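Local coordinates for protein guanine nucleotide exchange factor SRM1 (Saccharomyces cerevisiae, PDB 3OF7) that promotes the exchange of GDP for GTP on the small GTPases GSP1 and GSP2, binds chromatin, and controls RNA metabolism and nuclear transport, at residues 21-25 with 69-73; 147-151 with 162-166; 213-217 with 227-231; 290-295 with 366-370; 322-326 with 336-340. One frame throughout, in Å; residues are numbered along the deposited sequence.

Contact 1. Residues 21-25 with 69-73; sequences HMYLS and IISFA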
loop_
_atom_site.group_PDB
_atom_site.type_symbol
_atom_site.label_atom_id
_atom_site.label_comp_id
_atom_site.label_asym_id
_atom_site.label_seq_id
_atom_site.Cartn_x
_atom_site.Cartn_y
_atom_site.Cartn_z
ATOM N N HIS A 21 -13.390 -7.476 -2.605
ATOM C CA HIS A 21 -12.807 -7.705 -3.934
ATOM C C HIS A 21 -11.402 -7.104 -4.077
ATOM O O HIS A 21 -10.576 -7.629 -4.813
ATOM C CB HIS A 21 -13.720 -7.177 -5.045
ATOM N N MET A 22 -11.138 -6.011 -3.364
ATOM C CA MET A 22 -9.826 -5.372 -3.398
ATOM C C MET A 22 -8.774 -6.142 -2.615
ATOM O O MET A 22 -7.585 -6.085 -2.951
ATOM C CB MET A 22 -9.895 -3.940 -2.851
ATOM C CG MET A 22 -10.590 -2.934 -3.753
ATOM S SD MET A 22 -10.360 -1.257 -3.116
ATOM C CE MET A 22 -11.280 -1.376 -1.595
ATOM N N TYR A 23 -9.202 -6.863 -1.581
ATOM C CA TYR A 23 -8.247 -7.434 -0.633
ATOM C C TYR A 23 -8.112 -8.945 -0.639
ATOM O O TYR A 23 -7.014 -9.461 -0.453
ATOM C CB TYR A 23 -8.528 -6.933 0.786
ATOM C CG TYR A 23 -8.483 -5.429 0.886
ATOM C CD1 TYR A 23 -7.341 -4.719 0.499
ATOM C CD2 TYR A 23 -9.581 -4.707 1.366
ATOM C CE1 TYR A 23 -7.296 -3.329 0.588
ATOM C CE2 TYR A 23 -9.542 -3.310 1.459
ATOM C CZ TYR A 23 -8.400 -2.636 1.069
ATOM O OH TYR A 23 -8.355 -1.265 1.161
ATOM N N LEU A 24 -9.221 -9.649 -0.847
ATOM C CA LEU A 24 -9.221 -11.102 -0.726
ATOM C C LEU A 24 -9.375 -11.782 -2.081
ATOM O O LEU A 24 -10.296 -11.471 -2.850
ATOM C CB LEU A 24 -10.331 -11.563 0.232
ATOM C CG LEU A 24 -10.411 -10.895 1.613
ATOM C CD1 LEU A 24 -11.589 -11.456 2.415
ATOM C CD2 LEU A 24 -9.102 -11.024 2.402
ATOM N N SER A 25 -8.459 -12.696 -2.375
ATOM C CA SER A 25 -8.580 -13.537 -3.544
ATOM C C SER A 25 -9.436 -14.759 -3.189
ATOM O O SER A 25 -9.319 -15.312 -2.086
ATOM C CB SER A 25 -7.193 -13.964 -4.015
ATOM O OG SER A 25 -7.277 -14.832 -5.123
ATOM N N ILE A 69 -2.170 -18.806 0.660
ATOM C CA ILE A 69 -2.291 -17.366 0.853
ATOM C C ILE A 69 -3.359 -16.785 -0.080
ATOM O O ILE A 69 -3.358 -17.061 -1.284
ATOM C CB ILE A 69 -0.933 -16.666 0.625
ATOM C CG1 ILE A 69 0.129 -17.204 1.604
ATOM C CG2 ILE A 69 -1.080 -15.130 0.717
ATOM C CD1 ILE A 69 -0.277 -17.151 3.103
ATOM N N ILE A 70 -4.271 -15.991 0.491
ATOM C CA ILE A 70 -5.329 -15.333 -0.282
ATOM C C ILE A 70 -5.340 -13.795 -0.161
ATOM O O ILE A 70 -6.155 -13.128 -0.796
ATOM C CB ILE A 70 -6.730 -15.909 0.073
ATOM C CG1 ILE A 70 -6.917 -16.019 1.588
ATOM C CG2 ILE A 70 -6.901 -17.296 -0.543
ATOM C CD1 ILE A 70 -7.382 -14.759 2.276
ATOM N N SER A 71 -4.444 -13.240 0.657
ATOM C CA SER A 71 -4.306 -11.775 0.773
ATOM C C SER A 71 -2.929 -11.444 1.304
ATOM O O SER A 71 -2.317 -12.245 1.982
ATOM C CB SER A 71 -5.337 -11.190 1.750
ATOM O OG SER A 71 -5.446 -9.769 1.583
ATOM N N PHE A 72 -2.466 -10.239 1.025
ATOM C CA PHE A 72 -1.267 -9.740 1.697
ATOM C C PHE A 72 -1.249 -8.223 1.733
ATOM O O PHE A 72 -1.924 -7.564 0.943
ATOM C CB PHE A 72 0.026 -10.332 1.087
ATOM C CG PHE A 72 0.197 -10.048 -0.384
ATOM C CD1 PHE A 72 0.711 -8.825 -0.817
ATOM C CD2 PHE A 72 -0.159 -11.006 -1.341
ATOM C CE1 PHE A 72 0.872 -8.546 -2.178
ATOM C CE2 PHE A 72 0.005 -10.745 -2.710
ATOM C CZ PHE A 72 0.518 -9.503 -3.126
ATOM N N ALA A 73 -0.497 -7.675 2.684
ATOM C CA ALA A 73 -0.400 -6.232 2.864
ATOM C C ALA A 73 1.067 -5.929 3.044
ATOM O O ALA A 73 1.702 -6.447 3.961
ATOM C CB ALA A 73 -1.208 -5.769 4.095
#
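Leu24 lays the end of its side chain over the start of strand 69-74. Its CD2 lies 3.8 Å from Ser71 CB and 4.1 Å from Ile70 CD1. Beneath this apolar patch two hydrogen bonds fix the N-terminal segment to the strand. Ser71 OG donates to Tyr23 O at 2.6 Å, and Ser25 N donates to Ile70 O at 2.8 Å, nearly straight at 174°. Ile70 and Ser71 both face Leu82 of strand 78-83, a classic beta bulge at the edge of this propeller blade, and the Ile70 carbonyl that accepts from Ser25 lies at the bulge. The Tyr23 ring takes another route, and its OH bonds to Gln208. Ser25 OG bonds to Gln27 O. The contact thus joins the chain ahead of the first blade strand, 30-34, to the first strand of a four-stranded blade in the RCC1 propeller. Segment 21-25 gives a backbone carbonyl and a backbone N-H to the two bonds, so the Ser71 hydroxyl is their one side-chain group; Leu24 adds the apolar part.

Contact 2. Residues 147-151 with 162-166; sequences GHKVV and ALFSN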
loop_
_atom_site.group_PDB
_atom_site.type_symbol
_atom_site.label_atom_id
_atom_site.label_comp_id
_atom_site.label_asym_id
_atom_site.label_seq_id
_atom_site.Cartn_x
_atom_site.Cartn_y
_atom_site.Cartn_z
ATOM N N GLY A 147 -14.734 -17.794 15.897
ATOM C CA GLY A 147 -15.242 -17.972 14.541
ATOM C C GLY A 147 -15.222 -16.723 13.678
ATOM O O GLY A 147 -15.741 -16.729 12.558
ATOM N N HIS A 148 -14.634 -15.640 14.177
ATOM C CA HIS A 148 -14.466 -14.449 13.344
ATOM C C HIS A 148 -13.228 -14.619 12.474
ATOM O O HIS A 148 -12.380 -15.462 12.763
ATOM C CB HIS A 148 -14.375 -13.182 14.194
ATOM C CG HIS A 148 -15.532 -13.014 15.124
ATOM N ND1 HIS A 148 -16.820 -12.828 14.677
ATOM C CD2 HIS A 148 -15.601 -13.046 16.477
ATOM C CE1 HIS A 148 -17.634 -12.733 15.713
ATOM N NE2 HIS A 148 -16.920 -12.866 16.817
ATOM N N LYS A 149 -13.138 -13.814 11.419
ATOM C CA LYS A 149 -12.031 -13.898 10.473
ATOM C C LYS A 149 -11.459 -12.527 10.145
ATOM O O LYS A 149 -12.140 -11.515 10.289
ATOM C CB LYS A 149 -12.492 -14.596 9.191
ATOM C CG LYS A 149 -12.545 -16.117 9.343
ATOM C CD LYS A 149 -13.084 -16.812 8.106
ATOM C CE LYS A 149 -13.190 -18.320 8.335
ATOM N NZ LYS A 149 -13.981 -18.638 9.562
ATOM N N VAL A 150 -10.209 -12.507 9.692
ATOM C CA VAL A 150 -9.599 -11.275 9.203
ATOM C C VAL A 150 -10.161 -10.952 7.819
ATOM O O VAL A 150 -10.232 -11.832 6.955
ATOM C CB VAL A 150 -8.068 -11.407 9.107
ATOM C CG1 VAL A 150 -7.442 -10.134 8.515
ATOM C CG2 VAL A 150 -7.458 -11.740 10.478
ATOM N N VAL A 151 -10.553 -9.701 7.608
ATOM C CA VAL A 151 -11.025 -9.259 6.290
ATOM C C VAL A 151 -10.043 -8.315 5.602
ATOM O O VAL A 151 -10.101 -8.138 4.389
ATOM C CB VAL A 151 -12.441 -8.621 6.331
ATOM C CG1 VAL A 151 -13.466 -9.614 6.907
ATOM C CG2 VAL A 151 -12.435 -7.313 7.127
ATOM N N ALA A 162 -4.742 -5.779 11.812
ATOM C CA ALA A 162 -5.680 -6.741 11.243
ATOM C C ALA A 162 -7.093 -6.318 11.595
ATOM O O ALA A 162 -7.412 -6.092 12.778
ATOM C CB ALA A 162 -5.401 -8.156 11.765
ATOM N N LEU A 163 -7.924 -6.200 10.565
ATOM C CA LEU A 163 -9.331 -5.872 10.722
ATOM C C LEU A 163 -10.173 -7.143 10.659
ATOM O O LEU A 163 -10.071 -7.908 9.695
ATOM C CB LEU A 163 -9.771 -4.904 9.621
ATOM C CG LEU A 163 -11.263 -4.567 9.541
ATOM C CD1 LEU A 163 -11.747 -3.870 10.823
ATOM C CD2 LEU A 163 -11.568 -3.728 8.305
ATOM N N PHE A 164 -11.007 -7.358 11.678
ATOM C CA PHE A 164 -11.793 -8.589 11.770
ATOM C C PHE A 164 -13.230 -8.392 11.302
ATOM O O PHE A 164 -13.733 -7.272 11.262
ATOM C CB PHE A 164 -11.747 -9.170 13.188
ATOM C CG PHE A 164 -10.463 -9.876 13.512
ATOM C CD1 PHE A 164 -9.346 -9.162 13.955
ATOM C CD2 PHE A 164 -10.362 -11.254 13.379
ATOM C CE1 PHE A 164 -8.159 -9.811 14.259
ATOM C CE2 PHE A 164 -9.170 -11.921 13.682
ATOM C CZ PHE A 164 -8.068 -11.199 14.125
ATOM N N SER A 165 -13.879 -9.497 10.943
ATOM C CA SER A 165 -15.231 -9.464 10.401
ATOM C C SER A 165 -16.263 -8.963 11.415
ATOM O O SER A 165 -17.381 -8.612 11.036
ATOM C CB SER A 165 -15.629 -10.854 9.908
ATOM O OG SER A 165 -15.411 -11.807 10.928
ATOM N N ASN A 166 -15.892 -8.931 12.691
ATOM C CA ASN A 166 -16.776 -8.375 13.716
ATOM C C ASN A 166 -16.484 -6.899 14.034
ATOM O O ASN A 166 -17.006 -6.359 15.006
ATOM C CB ASN A 166 -16.736 -9.228 14.989
ATOM C CG ASN A 166 -15.403 -9.147 15.713
ATOM O OD1 ASN A 166 -14.407 -8.651 15.176
ATOM N ND2 ASN A 166 -15.378 -9.642 16.941
HETATM O O HOH W 1 -17.612 -12.524 12.163
#
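Val150 and Phe164 form the apolar centre. Val150 CG2 sits over one face of the Phe164 ring, 4.0 Å from its centroid, a CH-pi contact. Their backbones make an antiparallel non-hydrogen-bonded pair with CA atoms 4.3 Å apart. Val150 CG1 also reaches Ala162 CB at 4.3 Å. Val151 packs its CG2 against Leu163 CG at 3.8 Å.

Backbone bonds flank this centre. Val151 N donates to Leu163 O at 2.8 Å, and Ser165 N to Lys149 O at 2.7 Å. Lys149 N then bonds to Ser165 OG at 3.1 Å, so a side-chain hydroxyl continues the pairing where the strands splay.

At the outer edge, Asn166 CB lies over the face of the His148 ring, 3.8 Å from its centroid, a second CH-pi contact. One water lies 2.7 Å from His148 ND1 and 2.6 Å from Ser165 OG and bridges the two. Asn166 OD1 accepts from Glu168 N.

This is the open end of the beta hairpin 150-155/159-164, the first two strands of an RCC1 propeller blade. Gly147, with positive phi, ends helix 142-145 in a Schellman motif. Pro143 and Leu144 of that helix touch the Phe164 ring, while Leu163 packs on Ile206 and Leu209 of strand 206-211 in the next blade.

Contact 3. Residues 213-217 with 227-231; sequences KDHIL and AWGNG
Backbone pairing sets the frame. Strands 215-217 and 227-229 run antiparallel, their axes 4.7 Å apart at closest and their directions 164° apart. Residues 215-217 and 227-228 are extended. His215 CA lies 4.1 Å from Gly229 CA, and Leu217 CA 4.5 Å from Ala227 CA, both non-hydrogen-bonded pairs. Ile216 and Trp228 form the hydrogen-bonded pair between them. Ile216 N donates to Trp228 O at 2.8 Å, and Trp228 N to Ile216 O at 3.0 Å. Asn230 N to Asp214 O, 2.7 Å, continues the pairing past the strand ends.

Apolar contacts lie on both faces. Ile216 (chi1 t, chi2 t) brings CG2 to 3.9 Å from CE3 of Trp228 (chi1 t, chi2 29°). On the other face Leu217 (m, t) sets CD2 3.6 Å from Ala227 CB. Trp228 also meets Phe175 and Phe184 edge-to-face.

The polar ends of Asp214 and Asn230 find partners outside the two segments. Asp214 OD1 accepts from Arg176 N, and Asn230 ND2 donates to Gln232 OE1.

This is the middle strand pair of an RCC1 blade, shared by two sequence repeats. Gly229 has phi 130° and psi -151°. A CB there would clash with Asp214 O and His215 CA, so the close approach at His215 depends on a residue without a side chain.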
loop_
_atom_site.group_PDB
_atom_site.type_symbol
_atom_site.label_atom_id
_atom_site.label_comp_id
_atom_site.label_asym_id
_atom_site.label_seq_id
_atom_site.Cartn_x
_atom_site.Cartn_y
_atom_site.Cartn_z
ATOM N N LYS A 213 3.175 5.600 6.240
ATOM C CA LYS A 213 4.526 5.275 6.698
ATOM C C LYS A 213 4.554 5.084 8.213
ATOM O O LYS A 213 5.032 4.067 8.707
ATOM C CB LYS A 213 5.511 6.372 6.289
ATOM C CG LYS A 213 6.929 6.178 6.817
ATOM C CD LYS A 213 7.782 7.419 6.567
ATOM C CE LYS A 213 9.199 7.225 7.082
ATOM N NZ LYS A 213 9.998 6.293 6.232
ATOM N N ASP A 214 4.055 6.074 8.947
ATOM C CA ASP A 214 4.004 5.992 10.413
ATOM C C ASP A 214 2.679 6.514 10.971
ATOM O O ASP A 214 2.625 7.145 12.038
ATOM C CB ASP A 214 5.216 6.695 11.049
ATOM C CG ASP A 214 6.470 5.831 11.029
ATOM O OD1 ASP A 214 6.453 4.720 11.602
ATOM O OD2 ASP A 214 7.489 6.283 10.449
ATOM N N HIS A 215 1.614 6.235 10.228
ATOM C CA HIS A 215 0.253 6.484 10.660
ATOM C C HIS A 215 -0.632 5.484 9.935
ATOM O O HIS A 215 -0.229 4.900 8.920
ATOM C CB HIS A 215 -0.190 7.901 10.280
ATOM C CG HIS A 215 -0.370 8.087 8.809
ATOM N ND1 HIS A 215 -1.592 7.947 8.182
ATOM C CD2 HIS A 215 0.525 8.356 7.832
ATOM C CE1 HIS A 215 -1.443 8.143 6.885
ATOM N NE2 HIS A 215 -0.168 8.392 6.647
ATOM N N ILE A 216 -1.846 5.315 10.437
ATOM C CA ILE A 216 -2.831 4.479 9.782
ATOM C C ILE A 216 -4.193 5.175 9.877
ATOM O O ILE A 216 -4.498 5.837 10.883
ATOM C CB ILE A 216 -2.822 3.025 10.372
ATOM C CG1 ILE A 216 -3.857 2.122 9.668
ATOM C CG2 ILE A 216 -2.999 3.051 11.905
ATOM C CD1 ILE A 216 -3.725 0.641 10.034
ATOM N N LEU A 217 -4.978 5.055 8.810
ATOM C CA LEU A 217 -6.344 5.574 8.760
ATOM C C LEU A 217 -7.331 4.415 8.881
ATOM O O LEU A 217 -7.031 3.302 8.457
ATOM C CB LEU A 217 -6.588 6.311 7.449
ATOM C CG LEU A 217 -5.660 7.460 7.034
ATOM C CD1 LEU A 217 -6.134 8.015 5.736
ATOM C CD2 LEU A 217 -5.651 8.553 8.100
ATOM N N ALA A 227 -7.700 8.645 12.398
ATOM C CA ALA A 227 -6.265 8.569 12.131
ATOM C C ALA A 227 -5.508 8.297 13.424
ATOM O O ALA A 227 -5.958 8.683 14.516
ATOM C CB ALA A 227 -5.789 9.840 11.450
ATOM N N TRP A 228 -4.374 7.609 13.299
ATOM C CA TRP A 228 -3.573 7.174 14.438
ATOM C C TRP A 228 -2.099 7.095 14.031
ATOM O O TRP A 228 -1.764 6.483 13.009
ATOM C CB TRP A 228 -4.082 5.806 14.910
ATOM C CG TRP A 228 -3.383 5.139 16.086
ATOM C CD1 TRP A 228 -2.737 5.742 17.140
ATOM C CD2 TRP A 228 -3.336 3.732 16.343
ATOM N NE1 TRP A 228 -2.267 4.784 18.019
ATOM C CE2 TRP A 228 -2.623 3.544 17.553
ATOM C CE3 TRP A 228 -3.813 2.602 15.656
ATOM C CZ2 TRP A 228 -2.376 2.274 18.091
ATOM C CZ3 TRP A 228 -3.574 1.340 16.196
ATOM C CH2 TRP A 228 -2.852 1.185 17.396
ATOM N N GLY A 229 -1.230 7.713 14.831
ATOM C CA GLY A 229 0.216 7.591 14.643
ATOM C C GLY A 229 0.925 8.930 14.636
ATOM O O GLY A 229 0.463 9.891 15.267
ATOM N N ASN A 230 2.049 9.002 13.923
ATOM C CA ASN A 230 2.773 10.263 13.782
ATOM C C ASN A 230 1.945 11.306 13.037
ATOM O O ASN A 230 1.152 10.964 12.163
ATOM C CB ASN A 230 4.119 10.042 13.084
ATOM C CG ASN A 230 5.040 11.258 13.190
ATOM O OD1 ASN A 230 5.082 11.928 14.220
ATOM N ND2 ASN A 230 5.783 11.541 12.121
ATOM N N GLY A 231 2.115 12.578 13.400
ATOM C CA GLY A 231 1.311 13.647 12.828
ATOM C C GLY A 231 2.087 14.864 12.368
ATOM O O GLY A 231 1.499 15.914 12.116
#

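Contact 4. Residues 290-295 with 366-370; sequences GVSEDV and AVPLP
Pro368 brings its ring against carbonyl groups of a loop, and the direct contact is made without conventional hydrogen bonds. Its CB is 3.2 Å from Ser292 O, and its CG 3.6 Å from Glu293 O. Segment 290-295 has no regular structure. Gly290 has positive phi (67°, psi 29°), and Ser292 OG accepts from Asp294 N at 3.0 Å, an ST turn. Segment 366-370 starts as strand, and the chain turns a corner at Leu369, after Pro368 at phi -87°, psi -3°. The closest CA approach is Gly290 CA to Leu369 CA, 4.6 Å. Gly290 CA makes a CA-H...O contact of 3.3 Å with Pro368 O. Gly290 O lies 3.4 Å from Pro370 CD. Val295 (chi1 t) sets CG2 3.6 Å from Pro368 CB, and Leu369 (m, t) brings CD2 to 3.9 Å from Ser292 C. A water accepts from Ser292 N (3.1 Å) and lies 2.9 Å from Pro368 O, to which it can donate. The contact joins excursions from two successive propeller blades. Pro368 and Pro370 have no N-H to donate; apolar fit, a CA-H...O contact and a water hold the segments together.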
loop_
_atom_site.group_PDB
_atom_site.type_symbol
_atom_site.label_atom_id
_atom_site.label_comp_id
_atom_site.label_asym_id
_atom_site.label_seq_id
_atom_site.Cartn_x
_atom_site.Cartn_y
_atom_site.Cartn_z
ATOM N N GLY A 290 -2.244 16.347 -5.354
ATOM C CA GLY A 290 -2.948 16.625 -6.610
ATOM C C GLY A 290 -3.974 17.753 -6.547
ATOM O O GLY A 290 -4.955 17.747 -7.299
ATOM N N VAL A 291 -3.749 18.725 -5.667
ATOM C CA VAL A 291 -4.762 19.754 -5.403
ATOM C C VAL A 291 -4.463 21.127 -6.015
ATOM O O VAL A 291 -5.361 21.962 -6.131
ATOM C CB VAL A 291 -5.028 19.923 -3.886
ATOM C CG1 VAL A 291 -5.757 18.704 -3.333
ATOM C CG2 VAL A 291 -3.728 20.194 -3.126
ATOM N N SER A 292 -3.217 21.356 -6.413
ATOM C CA SER A 292 -2.786 22.698 -6.805
ATOM C C SER A 292 -1.625 22.640 -7.786
ATOM O O SER A 292 -0.765 21.763 -7.691
ATOM C CB SER A 292 -2.369 23.481 -5.554
ATOM O OG SER A 292 -1.769 24.718 -5.883
ATOM N N GLU A 293 -1.590 23.586 -8.717
ATOM C CA GLU A 293 -0.466 23.691 -9.644
ATOM C C GLU A 293 0.777 24.213 -8.931
ATOM O O GLU A 293 1.894 24.015 -9.398
ATOM C CB GLU A 293 -0.810 24.604 -10.825
ATOM C CG GLU A 293 -1.832 24.021 -11.784
ATOM C CD GLU A 293 -1.786 24.646 -13.175
ATOM O OE1 GLU A 293 -2.675 24.331 -13.998
ATOM O OE2 GLU A 293 -0.861 25.441 -13.459
ATOM N N ASP A 294 0.572 24.882 -7.802
ATOM C CA ASP A 294 1.666 25.507 -7.069
ATOM C C ASP A 294 2.410 24.480 -6.221
ATOM O O ASP A 294 1.822 23.845 -5.344
ATOM C CB ASP A 294 1.141 26.666 -6.216
ATOM C CG ASP A 294 0.663 27.844 -7.061
ATOM O OD1 ASP A 294 1.184 28.040 -8.183
ATOM O OD2 ASP A 294 -0.234 28.582 -6.596
ATOM N N VAL A 295 3.698 24.308 -6.527
ATOM C CA VAL A 295 4.578 23.364 -5.843
ATOM C C VAL A 295 5.584 24.155 -5.010
ATOM O O VAL A 295 6.359 24.957 -5.552
ATOM C CB VAL A 295 5.318 22.445 -6.847
ATOM C CG1 VAL A 295 6.444 21.667 -6.171
ATOM C CG2 VAL A 295 4.347 21.483 -7.497
ATOM N N ALA A 366 8.255 17.758 -10.712
ATOM C CA ALA A 366 6.926 17.306 -10.282
ATOM C C ALA A 366 5.795 17.585 -11.280
ATOM O O ALA A 366 5.850 18.541 -12.052
ATOM C CB ALA A 366 6.569 17.898 -8.902
ATOM N N VAL A 367 4.767 16.742 -11.229
ATOM C CA VAL A 367 3.525 16.941 -11.991
ATOM C C VAL A 367 2.410 17.032 -10.953
ATOM O O VAL A 367 1.961 16.008 -10.428
ATOM C CB VAL A 367 3.276 15.777 -12.992
ATOM C CG1 VAL A 367 1.961 15.984 -13.768
ATOM C CG2 VAL A 367 4.448 15.646 -13.969
ATOM N N PRO A 368 1.990 18.262 -10.603
ATOM C CA PRO A 368 1.181 18.449 -9.402
ATOM C C PRO A 368 -0.331 18.285 -9.559
ATOM O O PRO A 368 -1.055 18.420 -8.577
ATOM C CB PRO A 368 1.506 19.882 -8.998
ATOM C CG PRO A 368 1.735 20.566 -10.298
ATOM C CD PRO A 368 2.374 19.554 -11.205
ATOM N N LEU A 369 -0.806 18.041 -10.776
ATOM C CA LEU A 369 -2.220 17.727 -10.993
ATOM C C LEU A 369 -2.322 16.313 -11.540
ATOM O O LEU A 369 -1.454 15.897 -12.303
ATOM C CB LEU A 369 -2.855 18.692 -12.000
ATOM C CG LEU A 369 -2.866 20.196 -11.745
ATOM C CD1 LEU A 369 -3.480 20.888 -12.971
ATOM C CD2 LEU A 369 -3.611 20.560 -10.460
ATOM N N PRO A 370 -3.380 15.571 -11.154
ATOM C CA PRO A 370 -3.585 14.216 -11.666
ATOM C C PRO A 370 -3.580 14.237 -13.187
ATOM O O PRO A 370 -4.315 15.022 -13.793
ATOM C CB PRO A 370 -4.976 13.845 -11.142
ATOM C CG PRO A 370 -5.168 14.678 -9.959
ATOM C CD PRO A 370 -4.434 15.962 -10.200
HETATM O O HOH W 2 -0.881 19.376 -5.873
#

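Contact 5. Residues 322-326 with 336-340; sequences EHHSL and SCGRL
This is an antiparallel pairing within a beta hairpin, between the middle strands 324-329 and 334-337 of a four-stranded RCC1 propeller blade. The touching parts run 169° apart. His324 CA lies 4.2 Å from Gly338 CA, and Leu326 CA 4.6 Å from Ser336 CA, both non-hydrogen-bonded pairs. Ser325 and Cys337 form the hydrogen-bonded pair, with Ser325 N to Cys337 O at 2.8 Å and Cys337 N to Ser325 O at 3.1 Å. Arg339 N to His323 O, 2.8 Å, adds a further backbone bond past Gly338.

Gly338 has phi 114° and psi -147°. A CB there would clash with His323 O and His324 CA, so glycine allows the close approach of the two backbones at His324.

Side chains divide between the faces. On one, Ser325 CB (chi1 m) lies 4.0 Å from Cys337 SG (chi1 p). On the other, Leu326 CD2 (m, t) touches Ser336 CB (chi1 p) at 3.6 Å. At the end, the extended Arg339 (chi1 to chi3 all t) donates from NH1 to ND1 of His323 (chi1 m), 3.1 Å, edge to edge. Its NE forms a salt bridge with Asp341.

Ser325 packs on His268 and Phe270 of strand 268-273 in the preceding blade. Leu326 meets Val382 and Ser389 of strands 379-384 and 388-393 in the following one.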
loop_
_atom_site.group_PDB
_atom_site.type_symbol
_atom_site.label_atom_id
_atom_site.label_comp_id
_atom_site.label_asym_id
_atom_site.label_seq_id
_atom_site.Cartn_x
_atom_site.Cartn_y
_atom_site.Cartn_z
ATOM N N GLU A 322 5.871 7.713 -1.246
ATOM C CA GLU A 322 6.361 8.856 -0.473
ATOM C C GLU A 322 5.955 10.197 -1.104
ATOM O O GLU A 322 5.442 11.095 -0.418
ATOM C CB GLU A 322 7.879 8.790 -0.252
ATOM C CG GLU A 322 8.352 9.850 0.745
ATOM C CD GLU A 322 9.814 9.757 1.114
ATOM O OE1 GLU A 322 10.611 9.133 0.380
ATOM O OE2 GLU A 322 10.165 10.351 2.145
ATOM N N HIS A 323 6.178 10.328 -2.409
ATOM C CA HIS A 323 6.016 11.626 -3.070
ATOM C C HIS A 323 5.224 11.564 -4.364
ATOM O O HIS A 323 5.321 12.479 -5.190
ATOM C CB HIS A 323 7.386 12.251 -3.363
ATOM C CG HIS A 323 8.223 12.496 -2.146
ATOM N ND1 HIS A 323 9.574 12.229 -2.111
ATOM C CD2 HIS A 323 7.909 13.023 -0.939
ATOM C CE1 HIS A 323 10.054 12.569 -0.925
ATOM N NE2 HIS A 323 9.062 13.050 -0.195
ATOM N N HIS A 324 4.447 10.500 -4.545
ATOM C CA HIS A 324 3.591 10.375 -5.731
ATOM C C HIS A 324 2.299 9.660 -5.403
ATOM O O HIS A 324 2.203 8.959 -4.390
ATOM C CB HIS A 324 4.317 9.657 -6.877
ATOM C CG HIS A 324 4.501 8.188 -6.659
ATOM N ND1 HIS A 324 3.902 7.237 -7.459
ATOM C CD2 HIS A 324 5.221 7.505 -5.738
ATOM C CE1 HIS A 324 4.247 6.033 -7.044
ATOM N NE2 HIS A 324 5.053 6.169 -6.004
ATOM N N SER A 325 1.308 9.844 -6.268
ATOM C CA SER A 325 0.008 9.225 -6.083
ATOM C C SER A 325 -0.509 8.670 -7.393
ATOM O O SER A 325 -0.222 9.218 -8.449
ATOM C CB SER A 325 -0.983 10.249 -5.551
ATOM O OG SER A 325 -0.492 10.792 -4.343
ATOM N N LEU A 326 -1.291 7.598 -7.305
ATOM C CA LEU A 326 -1.841 6.942 -8.487
ATOM C C LEU A 326 -3.331 6.709 -8.310
ATOM O O LEU A 326 -3.751 6.035 -7.377
ATOM C CB LEU A 326 -1.131 5.609 -8.751
ATOM C CG LEU A 326 0.397 5.648 -8.851
ATOM C CD1 LEU A 326 0.934 4.234 -8.943
ATOM C CD2 LEU A 326 0.869 6.486 -10.048
ATOM N N SER A 336 -1.715 10.014 -12.563
ATOM C CA SER A 336 -0.631 10.159 -11.604
ATOM C C SER A 336 -0.341 11.624 -11.291
ATOM O O SER A 336 -0.618 12.522 -12.105
ATOM C CB SER A 336 0.633 9.472 -12.110
ATOM O OG SER A 336 1.189 10.175 -13.202
ATOM N N CYS A 337 0.207 11.857 -10.102
ATOM C CA CYS A 337 0.718 13.174 -9.730
ATOM C C CYS A 337 1.812 13.048 -8.678
ATOM O O CYS A 337 1.890 12.041 -7.965
ATOM C CB CYS A 337 -0.399 14.086 -9.221
ATOM S SG CYS A 337 -1.356 13.439 -7.852
ATOM N N GLY A 338 2.638 14.088 -8.583
ATOM C CA GLY A 338 3.756 14.111 -7.654
ATOM C C GLY A 338 5.109 14.117 -8.333
ATOM O O GLY A 338 5.285 14.659 -9.439
ATOM N N ARG A 339 6.063 13.473 -7.672
ATOM C CA ARG A 339 7.475 13.574 -8.011
ATOM C C ARG A 339 7.882 12.919 -9.337
ATOM O O ARG A 339 7.360 11.866 -9.720
ATOM C CB ARG A 339 8.293 12.994 -6.859
ATOM C CG ARG A 339 9.760 13.323 -6.928
ATOM C CD ARG A 339 10.405 13.025 -5.590
ATOM N NE ARG A 339 11.817 13.385 -5.631
ATOM C CZ ARG A 339 12.686 13.159 -4.654
ATOM N NH1 ARG A 339 12.305 12.560 -3.526
ATOM N NH2 ARG A 339 13.945 13.549 -4.808
ATOM N N LEU A 340 8.845 13.554 -10.006
ATOM C CA LEU A 340 9.345 13.140 -11.315
ATOM C C LEU A 340 10.833 12.752 -11.299
ATOM O O LEU A 340 11.335 12.142 -12.261
ATOM C CB LEU A 340 9.099 14.296 -12.303
ATOM C CG LEU A 340 9.140 14.165 -13.825
ATOM C CD1 LEU A 340 8.193 13.089 -14.322
ATOM C CD2 LEU A 340 8.769 15.523 -14.424
#

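Overall arrangement
From the N terminus, contact 1 closes the first loop, tying the chain before strand 30-34 to strand 69-74. Contacts 2 and 3 follow in series as short hairpin closures in successive blades. Contact 1 touches contact 2 through Leu24 CD2 and Val151 O, 3.6 Å apart. Contact 4 then closes a long loop between the loop after strand 278-281 and strand 364-368, and the hairpin of contact 5 is nested inside it. These two touch, with a probable hydrogen bond from Gly338 N to Val367 O at 2.7 Å. Contacts 2 and 4 lie on opposite sides of the chain's centre, their centres about 38 Å apart. The set thus samples blades around the propeller.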